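Local coordinates for methylated RNA-binding protein 1 (PDB 4RCM) that recognises N6-methyladenosine in RNA through this YTH domain and lowers the stability of PHO4 mRNA by binding its 3'-UTR, at residues Pro8-Pro13 and Ser146-Phe151; Val20-Ser25 and Gly71-Val76; Lys27-Ser32 and Phe65-Ser70; Lys118-Pro123 and Tyr141-Ser146. One frame throughout, in Å; residues are numbered along the deposited sequence.

Contact 1 of 4, residues Pro8-Pro13 and Ser146-Phe151; sequences PWLNIP and SIINLF
Leu10 and Ile12, in the extended segment leading toward strand 17-23, meet Ile148 of helix 141-151 by apolar contact alone. The methyl branch of Ile148 receives Leu10: CD2 of the leucine stands 4.1 Å from Ile148 CG2, and the two side chains cross at about a right angle. Ile12 comes tip to tip instead, its CD1 lying 4.0 Å from Ile148 CG1. The chain of Ile12 is stretched out, with CD1 anti to CA (chi2 -179°), which carries the terminal methyl toward the helix. Ile148 thus offers a separate branch to each partner, while its CD1 continues inward to Val76 on strand 72-79. Only 97 Å² is buried directly between the segments, and the layer is completed by strand 61-67, where Phe62 touches both Leu10 and Ile12, and Phe64 touches Ile148.

Polar bonds reinforce the same join outside the touching side chains: Ile12 O accepts from Tyr141 OH at the start of the helix, Leu10 O from Lys152 NZ just past its end, and Asn11 O from Lys60 NZ. Within 146-151, Leu150 N bonds to Ser146 O at 3.2 Å and Phe151 N to Ile147 O at 3.0 Å, the repeating bonds of the helix.

In the middle of the join, then, lies contact between branched aliphatic groups, which imposes little direction of its own; the carbonyl bonds to both ends of the helix probably set how the N-terminal segment lies along it.

Contact 2 of 4, residues Val20-Ser25 and Gly71-Val76; sequences VIKSSS and GRFCGV. With nucleotides of chain C.
Val20 and Lys22 of strand 17-23 meet Phe73 of strand 72-79 across the central sheet of the YTH domain, where strand 61-67 runs between them; Lys22, with Ser23 and Ser24 after it, belongs to the N6-methyladenosine site. Val20 CG2 approaches the edge of the Phe73 ring, near its plane, at 4.4 Å from CE2. Lys22 bends back at chi2 and chi3 (-61° and -65°), which brings its NZ obliquely to the ring, 4.4 Å from CE1. The ammonium has its polar partner in Ser66 OG on the intervening strand.

The nucleotide, 6MZ3 of chain C, lies against the end of the first strand. Ser24 N is 2.9 Å from the N3 atom of 6MZ3, and Ser24 OG makes a weak, unsettled approach to the same N3 at 3.3 Å. On the ribose side, Lys22 CB is 3.5 Å from the O2' of 6MZ3. Ser23 OG, near C2 of the base, donates to Ser25 O at 2.9 Å, with the donor tilted 28° from the carbonyl plane. With an alanine in place of Ser23, Ser25 O would lose this donor and the turn that presents Ser24 is likely to move more freely.

The bond to Ser66 OG satisfies the buried ammonium and probably fixes the bent lysine chain, whose root lies by the ribose, while Ser24 rests against N3 of the adenine with its N the closer atom.

Contact 3 of 4, residues Lys27-Ser32 and Phe65-Ser70; sequences KHVKRS and FSINTS. With nucleotides of chain C.
Val29 carries most of the apolar contact between helix 26-35 and strand 61-67. Its CG2 lies 4.0 Å from Ile67 CG1, the two side chains crossing obliquely, and 4.4 Å from Phe65 CD2. With CG1 anti to the backbone N (chi1 173°), CG2 lies on the side of the strand and meets both residues. Phe65 itself meets Trp38 edge-to-face. The short segments of helix and strand run nearly antiparallel, at 155°, their axes approaching to 9.7 Å.

Polar groups border this layer. Ser32 OG is 4.2 Å from Phe65 CZ, oblique to the ring, but its hydrogen bonds go to Ile37 O and Trp106 NE1. Past the strand end, Ser70 OG donates to Ile67 O at 3.1 Å from well above the carbonyl plane, closing the turn.

The ligand bond comes from the helix. His28 ND1 donates to N1 of 6MZ3 of chain C at 2.8 Å with an N-H...N angle of 153°, the base nitrogen lying at the edge of the imidazole; the N6-methyl carbon C9 of 6MZ3 is 3.4 Å from ND1.

The helix thus lines the methyladenosine site of the YTH domain; Trp92 and Asn68 probably bind the nucleotide too, as in relatives.

Contact 4 of 4, residues Lys118-Pro123 and Tyr141-Ser146; sequences KRFLIP and YSIGIS
Phe120 and Ile143 run alongside one another with their ends pointing opposite ways, the phenylalanine reaching in from the segment that enters strand 121-122 and the isoleucine from the first turns of helix 141-151. Ile143 CG2 does the touching: it lies 3.7 Å from Phe120 CD1 and 4.1 Å from Phe120 CB, meeting the ring obliquely at the side nearest its stem. With CG1 beside the backbone N (chi1 -52°), CG2 is the branch anti to that N and faces the phenylalanine.

The same methyl has a second neighbour, since Ile122 CD1 comes to 4.2 Å from Ile143 CG2. Leu121, whose first bond points away from the helix, touches Met127, the alternation expected of an extended chain. Backbone bonds of Phe120 with Ile130 and of Ile122 with Lys128 join the segment to the short, weakly bonded antiparallel pair 121-122 and 128-129.

Farther along the ring, Ser146 OG lies obliquely near Phe120 CE1, although the serine was modelled in two conformers and the closeness of this approach is doubtful. In the conformer described, its hydroxyl is turned back to its own helix and donates to Ile143 O at 2.7 Å. Phe120 also touches Ile147 of the next turn. Replacing Phe120 by an alanine would probably open a gap beside Ile143 CG2 and leave the helix less firmly set against the small hairpin.

The join is thus aliphatic and aromatic and, in the conformer described, the hydroxyl at its border donates within the helix instead of bridging the segments.

How the contacts relate
Contacts 1 and 4 use successive turns of helix 141-151: the first seals an N-terminal extended segment in a buried layer, while the second joins the small hairpin in a partly exposed place. They share Ser146, and Tyr141 OH bonds back to Ile12 O. Contacts 2 and 3, whose centres lie 5 Å apart, are both buried, contact 2 between strands of the sheet and contact 3 between the sheet and helix 26-35; they meet through Ser66, and both reach the bound nucleotide. Contact 1 touches contact 2 where Phe151 and Ile148 pack on strand 72-79. The chemistry follows place: mainly apolar far from the RNA; near it, histidine and serine groups meet the base, while Lys22 bonds to Ser66.

Contact 1 of 4, residues Pro8-Pro13 and Ser146-Phe151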
# COMPACT_ATOMS: atom_id res chain seq x y z
N PRO A 8 -8.32 -15.90 -1.03
CA PRO A 8 -7.90 -17.27 -1.17
C PRO A 8 -6.84 -17.44 -2.26
O PRO A 8 -6.04 -18.36 -2.17
CB PRO A 8 -9.19 -17.99 -1.53
CG PRO A 8 -9.99 -16.98 -2.32
CD PRO A 8 -9.67 -15.68 -1.61
N TRP A 9 -6.82 -16.54 -3.25
CA TRP A 9 -5.82 -16.58 -4.32
C TRP A 9 -5.31 -15.16 -4.59
O TRP A 9 -6.09 -14.25 -4.67
CB TRP A 9 -6.48 -17.14 -5.59
CG TRP A 9 -5.60 -17.28 -6.75
CD1 TRP A 9 -5.51 -16.44 -7.82
CD2 TRP A 9 -4.66 -18.34 -6.99
NE1 TRP A 9 -4.57 -16.90 -8.71
CE2 TRP A 9 -4.04 -18.07 -8.23
CE3 TRP A 9 -4.26 -19.47 -6.25
CZ2 TRP A 9 -3.05 -18.90 -8.77
CZ3 TRP A 9 -3.29 -20.30 -6.79
CH2 TRP A 9 -2.69 -20.01 -8.03
N LEU A 10 -4.00 -15.00 -4.71
CA LEU A 10 -3.40 -13.74 -5.13
C LEU A 10 -2.08 -14.08 -5.80
O LEU A 10 -1.23 -14.69 -5.19
CB LEU A 10 -3.20 -12.79 -3.92
CG LEU A 10 -2.43 -11.50 -4.18
CD1 LEU A 10 -3.13 -10.67 -5.23
CD2 LEU A 10 -2.34 -10.75 -2.88
N ASN A 11 -1.95 -13.74 -7.09
CA ASN A 11 -0.76 -14.02 -7.85
C ASN A 11 -0.16 -12.74 -8.30
O ASN A 11 -0.88 -11.92 -8.86
CB ASN A 11 -1.08 -14.86 -9.11
CG ASN A 11 0.17 -15.19 -9.89
OD1 ASN A 11 0.49 -14.54 -10.87
ND2 ASN A 11 0.95 -16.11 -9.38
N ILE A 12 1.14 -12.57 -8.08
CA ILE A 12 1.86 -11.38 -8.45
C ILE A 12 3.05 -11.77 -9.33
O ILE A 12 4.08 -12.26 -8.81
CB ILE A 12 2.32 -10.58 -7.19
CG1 ILE A 12 1.13 -10.27 -6.29
CG2 ILE A 12 3.08 -9.32 -7.59
CD1 ILE A 12 1.50 -9.50 -5.08
N PRO A 13 2.92 -11.52 -10.65
CA PRO A 13 3.90 -11.90 -11.65
C PRO A 13 5.14 -11.03 -11.78
O PRO A 13 5.23 -9.89 -11.22
CB PRO A 13 3.14 -11.86 -12.96
CG PRO A 13 1.91 -11.12 -12.73
CD PRO A 13 1.64 -11.11 -11.25
N SER A 146 7.85 -11.65 -0.30
CA SER A 146 7.95 -12.28 1.04
C SER A 146 7.05 -11.53 2.05
O SER A 146 6.45 -12.16 2.92
CB SER A 146 9.41 -12.33 1.52
OG SER A 146 9.88 -11.03 1.80
N ILE A 147 6.93 -10.21 1.94
CA ILE A 147 6.01 -9.48 2.82
C ILE A 147 4.52 -9.83 2.52
O ILE A 147 3.73 -10.02 3.43
CB ILE A 147 6.29 -7.97 2.87
CG1 ILE A 147 7.71 -7.69 3.40
CG2 ILE A 147 5.35 -7.29 3.88
CD1 ILE A 147 8.28 -6.36 2.97
N ILE A 148 4.15 -9.93 1.24
CA ILE A 148 2.78 -10.38 0.91
C ILE A 148 2.50 -11.70 1.59
O ILE A 148 1.41 -11.88 2.14
CB ILE A 148 2.54 -10.53 -0.61
CG1 ILE A 148 2.60 -9.17 -1.27
CG2 ILE A 148 1.20 -11.16 -0.90
CD1 ILE A 148 1.43 -8.25 -0.90
N ASN A 149 3.48 -12.61 1.61
CA ASN A 149 3.26 -13.95 2.16
C ASN A 149 3.03 -13.94 3.65
O ASN A 149 2.25 -14.77 4.19
CB ASN A 149 4.40 -14.92 1.79
CG ASN A 149 4.35 -15.37 0.33
OD1 ASN A 149 3.26 -15.48 -0.29
ND2 ASN A 149 5.52 -15.59 -0.24
N LEU A 150 3.68 -13.00 4.33
CA LEU A 150 3.41 -12.79 5.76
C LEU A 150 1.99 -12.23 5.93
O LEU A 150 1.25 -12.65 6.81
CB LEU A 150 4.49 -11.89 6.37
CG LEU A 150 4.49 -11.57 7.85
CD1 LEU A 150 4.86 -12.79 8.71
CD2 LEU A 150 5.44 -10.40 8.15
N PHE A 151 1.60 -11.31 5.07
CA PHE A 151 0.25 -10.72 5.15
C PHE A 151 -0.85 -11.79 4.92
O PHE A 151 -1.95 -11.66 5.50
CB PHE A 151 0.07 -9.53 4.16
CG PHE A 151 0.42 -8.17 4.74
CD1 PHE A 151 -0.55 -7.42 5.46
CD2 PHE A 151 1.66 -7.59 4.54
CE1 PHE A 151 -0.26 -6.15 5.99
CE2 PHE A 151 1.98 -6.34 5.08
CZ PHE A 151 1.01 -5.60 5.79

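Contact 2 of 4, residues Val20-Ser25 and Gly71-Val76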
# COMPACT_ATOMS: atom_id res chain seq x y z
N VAL A 20 5.79 1.47 -0.67
CA VAL A 20 5.17 1.78 0.61
C VAL A 20 4.32 3.04 0.45
O VAL A 20 4.70 3.94 -0.29
CB VAL A 20 6.20 1.99 1.74
CG1 VAL A 20 5.60 2.69 2.95
CG2 VAL A 20 6.76 0.65 2.16
N ILE A 21 3.19 3.09 1.17
CA ILE A 21 2.33 4.32 1.26
C ILE A 21 2.33 4.70 2.73
O ILE A 21 2.05 3.84 3.59
CB ILE A 21 0.86 4.12 0.77
CG1 ILE A 21 0.82 3.75 -0.71
CG2 ILE A 21 0.01 5.38 0.99
CD1 ILE A 21 1.28 4.83 -1.68
N LYS A 22 2.69 5.96 3.04
CA LYS A 22 2.63 6.43 4.46
C LYS A 22 1.51 7.44 4.51
O LYS A 22 1.52 8.46 3.75
CB LYS A 22 3.94 7.09 4.93
CG LYS A 22 5.18 6.23 4.86
CD LYS A 22 5.08 4.98 5.74
CE LYS A 22 4.99 5.28 7.23
NZ LYS A 22 5.13 4.04 8.07
N SER A 23 0.51 7.12 5.29
CA SER A 23 -0.63 8.01 5.47
C SER A 23 -0.50 8.75 6.79
O SER A 23 -0.09 8.15 7.82
CB SER A 23 -1.93 7.18 5.50
OG SER A 23 -3.01 7.98 5.92
N SER A 24 -0.89 10.02 6.78
CA SER A 24 -1.00 10.84 8.01
C SER A 24 -2.10 10.40 9.01
O SER A 24 -2.02 10.81 10.18
CB SER A 24 -1.19 12.33 7.62
OG SER A 24 0.02 12.85 7.07
N SER A 25 -3.07 9.56 8.59
CA SER A 25 -4.21 9.20 9.42
C SER A 25 -4.83 7.82 9.15
O SER A 25 -4.96 7.37 8.01
CB SER A 25 -5.31 10.25 9.28
OG SER A 25 -5.67 10.45 7.92
N GLY A 71 3.31 3.64 13.03
CA GLY A 71 3.97 2.60 12.26
C GLY A 71 3.08 1.40 12.05
O GLY A 71 3.56 0.28 11.90
N ARG A 72 1.76 1.63 12.05
CA ARG A 72 0.84 0.56 11.79
C ARG A 72 0.91 0.19 10.31
O ARG A 72 0.74 1.05 9.45
CB ARG A 72 -0.54 1.02 12.20
CG ARG A 72 -1.41 -0.06 12.78
CD ARG A 72 -2.84 0.45 12.80
NE ARG A 72 -3.82 -0.59 12.63
CZ ARG A 72 -5.06 -0.48 13.08
NH1 ARG A 72 -5.92 -1.47 12.92
NH2 ARG A 72 -5.44 0.64 13.68
N PHE A 73 1.20 -1.07 9.99
CA PHE A 73 1.12 -1.53 8.59
C PHE A 73 -0.21 -2.19 8.54
O PHE A 73 -0.39 -3.19 9.21
CB PHE A 73 2.28 -2.49 8.18
CG PHE A 73 3.52 -1.76 7.66
CD1 PHE A 73 4.36 -1.06 8.53
CD2 PHE A 73 3.83 -1.75 6.28
CE1 PHE A 73 5.48 -0.37 8.04
CE2 PHE A 73 4.96 -1.08 5.80
CZ PHE A 73 5.77 -0.38 6.68
N CYS A 74 -1.17 -1.62 7.79
CA CYS A 74 -2.55 -2.10 7.91
C CYS A 74 -3.26 -2.78 6.67
O CYS A 74 -4.42 -3.18 6.76
CB CYS A 74 -3.42 -1.03 8.52
SG CYS A 74 -3.23 0.59 7.86
N GLY A 75 -2.55 -2.95 5.57
CA GLY A 75 -3.03 -3.83 4.51
C GLY A 75 -2.38 -3.49 3.19
O GLY A 75 -1.43 -2.73 3.14
N VAL A 76 -2.86 -4.15 2.15
CA VAL A 76 -2.21 -4.05 0.80
C VAL A 76 -3.26 -3.70 -0.22
O VAL A 76 -4.29 -4.30 -0.27
CB VAL A 76 -1.52 -5.38 0.46
CG1 VAL A 76 -0.64 -5.22 -0.76
CG2 VAL A 76 -0.66 -5.90 1.65
C2 6MZ C 3 -2.52 11.47 4.28
C4 6MZ C 3 -0.46 11.40 3.12
C5 6MZ C 3 -1.17 11.19 1.85
N9 6MZ C 3 0.85 11.39 2.81
N3 6MZ C 3 -1.19 11.53 4.29
N1 6MZ C 3 -3.24 11.30 3.14
C6 6MZ C 3 -2.66 11.15 1.93
N6 6MZ C 3 -3.39 11.02 0.79
C9 6MZ C 3 -4.83 11.18 0.76
N7 6MZ C 3 -0.24 11.10 0.86
C8 6MZ C 3 0.98 11.23 1.47
O5' 6MZ C 3 5.26 14.76 2.53
C5' 6MZ C 3 3.88 14.33 2.54
C4' 6MZ C 3 3.63 13.29 3.64
O4' 6MZ C 3 2.22 13.05 3.79
C1' 6MZ C 3 1.92 11.63 3.86
C2' 6MZ C 3 3.30 10.95 3.79
O2' 6MZ C 3 3.82 10.61 5.10
C3' 6MZ C 3 4.33 11.95 3.38
O3' 6MZ C 3 5.47 11.66 4.23

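Contact 3 of 4, residues Lys27-Ser32 and Phe65-Ser70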
# COMPACT_ATOMS: atom_id res chain seq x y z
N LYS A 27 -8.01 7.60 9.57
CA LYS A 27 -9.09 8.19 8.78
C LYS A 27 -8.92 8.01 7.27
O LYS A 27 -9.77 7.40 6.65
CB LYS A 27 -9.25 9.71 9.08
N HIS A 28 -7.84 8.56 6.68
CA HIS A 28 -7.61 8.47 5.25
C HIS A 28 -7.46 7.04 4.73
O HIS A 28 -7.87 6.78 3.64
CB HIS A 28 -6.40 9.30 4.78
CG HIS A 28 -6.68 10.76 4.69
ND1 HIS A 28 -5.90 11.62 3.94
CD2 HIS A 28 -7.69 11.50 5.19
CE1 HIS A 28 -6.40 12.83 4.02
NE2 HIS A 28 -7.48 12.79 4.78
N VAL A 29 -6.86 6.12 5.50
CA VAL A 29 -6.81 4.73 5.07
C VAL A 29 -8.25 4.12 4.91
O VAL A 29 -8.57 3.41 3.91
CB VAL A 29 -6.05 3.85 6.09
CG1 VAL A 29 -6.16 2.39 5.69
CG2 VAL A 29 -4.58 4.27 6.17
N LYS A 30 -9.06 4.32 5.93
CA LYS A 30 -10.44 3.84 5.91
C LYS A 30 -11.22 4.37 4.73
O LYS A 30 -11.93 3.59 4.04
CB LYS A 30 -11.14 4.20 7.18
CG LYS A 30 -10.68 3.41 8.37
CD LYS A 30 -11.33 3.95 9.62
CE LYS A 30 -10.76 3.35 10.90
NZ LYS A 30 -11.68 2.50 11.67
N ARG A 31 -11.09 5.66 4.49
CA ARG A 31 -11.73 6.30 3.38
C ARG A 31 -11.27 5.79 2.05
O ARG A 31 -12.07 5.74 1.13
CB ARG A 31 -11.53 7.80 3.41
CG ARG A 31 -12.38 8.44 4.49
CD ARG A 31 -12.45 9.93 4.31
NE ARG A 31 -13.02 10.55 5.50
CZ ARG A 31 -12.93 11.85 5.79
NH1 ARG A 31 -13.47 12.30 6.91
NH2 ARG A 31 -12.29 12.70 4.98
N SER A 32 -9.98 5.45 1.94
CA SER A 32 -9.44 4.77 0.77
C SER A 32 -10.11 3.41 0.60
O SER A 32 -10.45 3.00 -0.48
CB SER A 32 -7.92 4.56 0.89
OG SER A 32 -7.33 3.97 -0.29
N PHE A 65 0.22 -0.15 2.63
CA PHE A 65 -0.24 0.96 3.47
C PHE A 65 0.24 0.97 4.92
O PHE A 65 -0.01 0.04 5.71
CB PHE A 65 -1.72 1.03 3.44
CG PHE A 65 -2.23 1.78 2.27
CD1 PHE A 65 -2.34 1.19 1.02
CD2 PHE A 65 -2.62 3.09 2.42
CE1 PHE A 65 -2.84 1.93 -0.08
CE2 PHE A 65 -3.14 3.81 1.36
CZ PHE A 65 -3.21 3.24 0.11
N SER A 66 0.84 2.09 5.29
CA SER A 66 1.33 2.25 6.63
C SER A 66 0.90 3.63 7.17
O SER A 66 0.75 4.58 6.40
CB SER A 66 2.85 2.15 6.55
OG SER A 66 3.41 2.01 7.84
N ILE A 67 0.71 3.74 8.48
CA ILE A 67 0.39 5.05 9.14
C ILE A 67 1.65 5.57 9.88
O ILE A 67 2.22 4.87 10.78
CB ILE A 67 -0.81 4.91 10.12
CG1 ILE A 67 -2.06 4.44 9.33
CG2 ILE A 67 -1.11 6.23 10.83
CD1 ILE A 67 -3.04 3.68 10.21
N ASN A 68 2.04 6.78 9.54
CA ASN A 68 3.17 7.44 10.18
C ASN A 68 3.00 7.51 11.71
O ASN A 68 1.86 7.53 12.24
CB ASN A 68 3.43 8.84 9.61
CG ASN A 68 4.86 9.29 9.83
OD1 ASN A 68 5.81 8.53 9.61
ND2 ASN A 68 5.04 10.54 10.27
N THR A 69 4.15 7.46 12.40
CA THR A 69 4.27 7.56 13.84
C THR A 69 3.78 6.35 14.61
O THR A 69 4.50 5.86 15.44
CB THR A 69 3.60 8.83 14.39
OG1 THR A 69 4.21 9.98 13.81
CG2 THR A 69 3.76 8.88 15.89
N SER A 70 2.54 5.90 14.38
CA SER A 70 2.11 4.60 14.92
C SER A 70 2.97 3.48 14.30
O SER A 70 3.25 2.50 14.93
CB SER A 70 0.63 4.30 14.63
OG SER A 70 0.39 4.34 13.21
C2 6MZ C 3 -2.52 11.47 4.28
C4 6MZ C 3 -0.46 11.40 3.12
C5 6MZ C 3 -1.17 11.19 1.85
N9 6MZ C 3 0.85 11.39 2.81
N3 6MZ C 3 -1.19 11.53 4.29
N1 6MZ C 3 -3.24 11.30 3.14
C6 6MZ C 3 -2.66 11.15 1.93
N6 6MZ C 3 -3.39 11.02 0.79
C9 6MZ C 3 -4.83 11.18 0.76
N7 6MZ C 3 -0.24 11.10 0.86
C8 6MZ C 3 0.98 11.23 1.47
O5' 6MZ C 3 5.26 14.76 2.53
C5' 6MZ C 3 3.88 14.33 2.54
C4' 6MZ C 3 3.63 13.29 3.64
O4' 6MZ C 3 2.22 13.05 3.79
C1' 6MZ C 3 1.92 11.63 3.86
C2' 6MZ C 3 3.30 10.95 3.79
O2' 6MZ C 3 3.82 10.61 5.10
C3' 6MZ C 3 4.33 11.95 3.38
O3' 6MZ C 3 5.47 11.66 4.23

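Contact 4 of 4, residues Lys118-Pro123 and Tyr141-Ser146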
# COMPACT_ATOMS: atom_id res chain seq x y z
N LYS A 118 10.53 -5.65 10.98
CA LYS A 118 11.87 -5.05 11.11
C LYS A 118 12.96 -5.83 10.37
O LYS A 118 13.94 -5.23 9.87
CB LYS A 118 12.26 -4.90 12.58
CG LYS A 118 11.64 -3.68 13.25
CD LYS A 118 11.68 -3.81 14.77
CE LYS A 118 11.23 -2.54 15.45
NZ LYS A 118 11.49 -2.65 16.91
N ARG A 119 12.77 -7.14 10.30
CA ARG A 119 13.64 -8.05 9.52
C ARG A 119 13.94 -7.62 8.09
O ARG A 119 14.98 -7.99 7.56
CB ARG A 119 12.99 -9.44 9.45
N PHE A 120 13.01 -6.90 7.43
CA PHE A 120 13.16 -6.57 6.00
C PHE A 120 13.91 -5.30 5.71
O PHE A 120 13.41 -4.20 5.98
CB PHE A 120 11.80 -6.48 5.36
CG PHE A 120 11.03 -7.74 5.48
CD1 PHE A 120 11.22 -8.76 4.57
CD2 PHE A 120 10.18 -7.93 6.54
CE1 PHE A 120 10.52 -9.94 4.69
CE2 PHE A 120 9.48 -9.11 6.68
CZ PHE A 120 9.64 -10.12 5.75
N LEU A 121 15.11 -5.43 5.13
CA LEU A 121 16.01 -4.33 4.97
C LEU A 121 16.01 -3.95 3.51
O LEU A 121 15.97 -4.83 2.64
CB LEU A 121 17.42 -4.74 5.47
CG LEU A 121 17.37 -5.37 6.86
CD1 LEU A 121 18.75 -5.78 7.37
CD2 LEU A 121 16.68 -4.44 7.85
N ILE A 122 16.02 -2.65 3.24
CA ILE A 122 15.76 -2.16 1.91
C ILE A 122 17.01 -1.55 1.27
O ILE A 122 17.38 -0.42 1.58
CB ILE A 122 14.61 -1.13 1.88
CG1 ILE A 122 13.37 -1.68 2.60
CG2 ILE A 122 14.29 -0.73 0.43
CD1 ILE A 122 12.84 -3.00 2.03
N PRO A 123 17.63 -2.27 0.32
CA PRO A 123 18.92 -1.83 -0.19
C PRO A 123 19.00 -0.36 -0.63
O PRO A 123 20.06 0.25 -0.47
CB PRO A 123 19.16 -2.77 -1.39
CG PRO A 123 18.40 -4.00 -1.07
CD PRO A 123 17.25 -3.60 -0.20
N TYR A 141 11.10 -6.55 -5.82
CA TYR A 141 10.12 -7.60 -6.00
C TYR A 141 10.20 -8.73 -4.97
O TYR A 141 9.21 -9.03 -4.25
CB TYR A 141 10.29 -8.16 -7.42
CG TYR A 141 9.33 -9.23 -7.78
CD1 TYR A 141 8.02 -8.94 -8.17
CD2 TYR A 141 9.73 -10.56 -7.74
CE1 TYR A 141 7.14 -9.98 -8.52
CE2 TYR A 141 8.88 -11.58 -8.10
CZ TYR A 141 7.59 -11.31 -8.48
OH TYR A 141 6.80 -12.39 -8.76
N SER A 142 11.39 -9.32 -4.86
CA SER A 142 11.53 -10.47 -3.95
C SER A 142 11.18 -10.18 -2.49
O SER A 142 10.53 -11.04 -1.84
CB SER A 142 12.91 -11.14 -4.09
OG SER A 142 13.96 -10.25 -3.80
N ILE A 143 11.57 -9.03 -1.96
CA ILE A 143 11.22 -8.63 -0.59
C ILE A 143 9.69 -8.41 -0.54
O ILE A 143 9.01 -8.86 0.40
CB ILE A 143 11.88 -7.28 -0.15
CG1 ILE A 143 13.41 -7.25 -0.37
CG2 ILE A 143 11.56 -6.97 1.30
CD1 ILE A 143 14.12 -8.36 0.28
N GLY A 144 9.14 -7.70 -1.53
CA GLY A 144 7.71 -7.49 -1.53
C GLY A 144 6.89 -8.76 -1.49
O GLY A 144 5.89 -8.86 -0.75
N ILE A 145 7.34 -9.77 -2.25
CA ILE A 145 6.64 -11.03 -2.29
C ILE A 145 6.69 -11.67 -0.92
O ILE A 145 5.68 -12.23 -0.40
CB ILE A 145 7.27 -12.00 -3.35
CG1 ILE A 145 6.94 -11.54 -4.77
CG2 ILE A 145 6.79 -13.41 -3.13
CD1 ILE A 145 5.47 -11.63 -5.14
N SER A 146 7.85 -11.65 -0.30
CA SER A 146 7.95 -12.28 1.04
C SER A 146 7.05 -11.53 2.05
O SER A 146 6.45 -12.16 2.92
CB SER A 146 9.41 -12.33 1.52
OG SER A 146 9.88 -11.03 1.80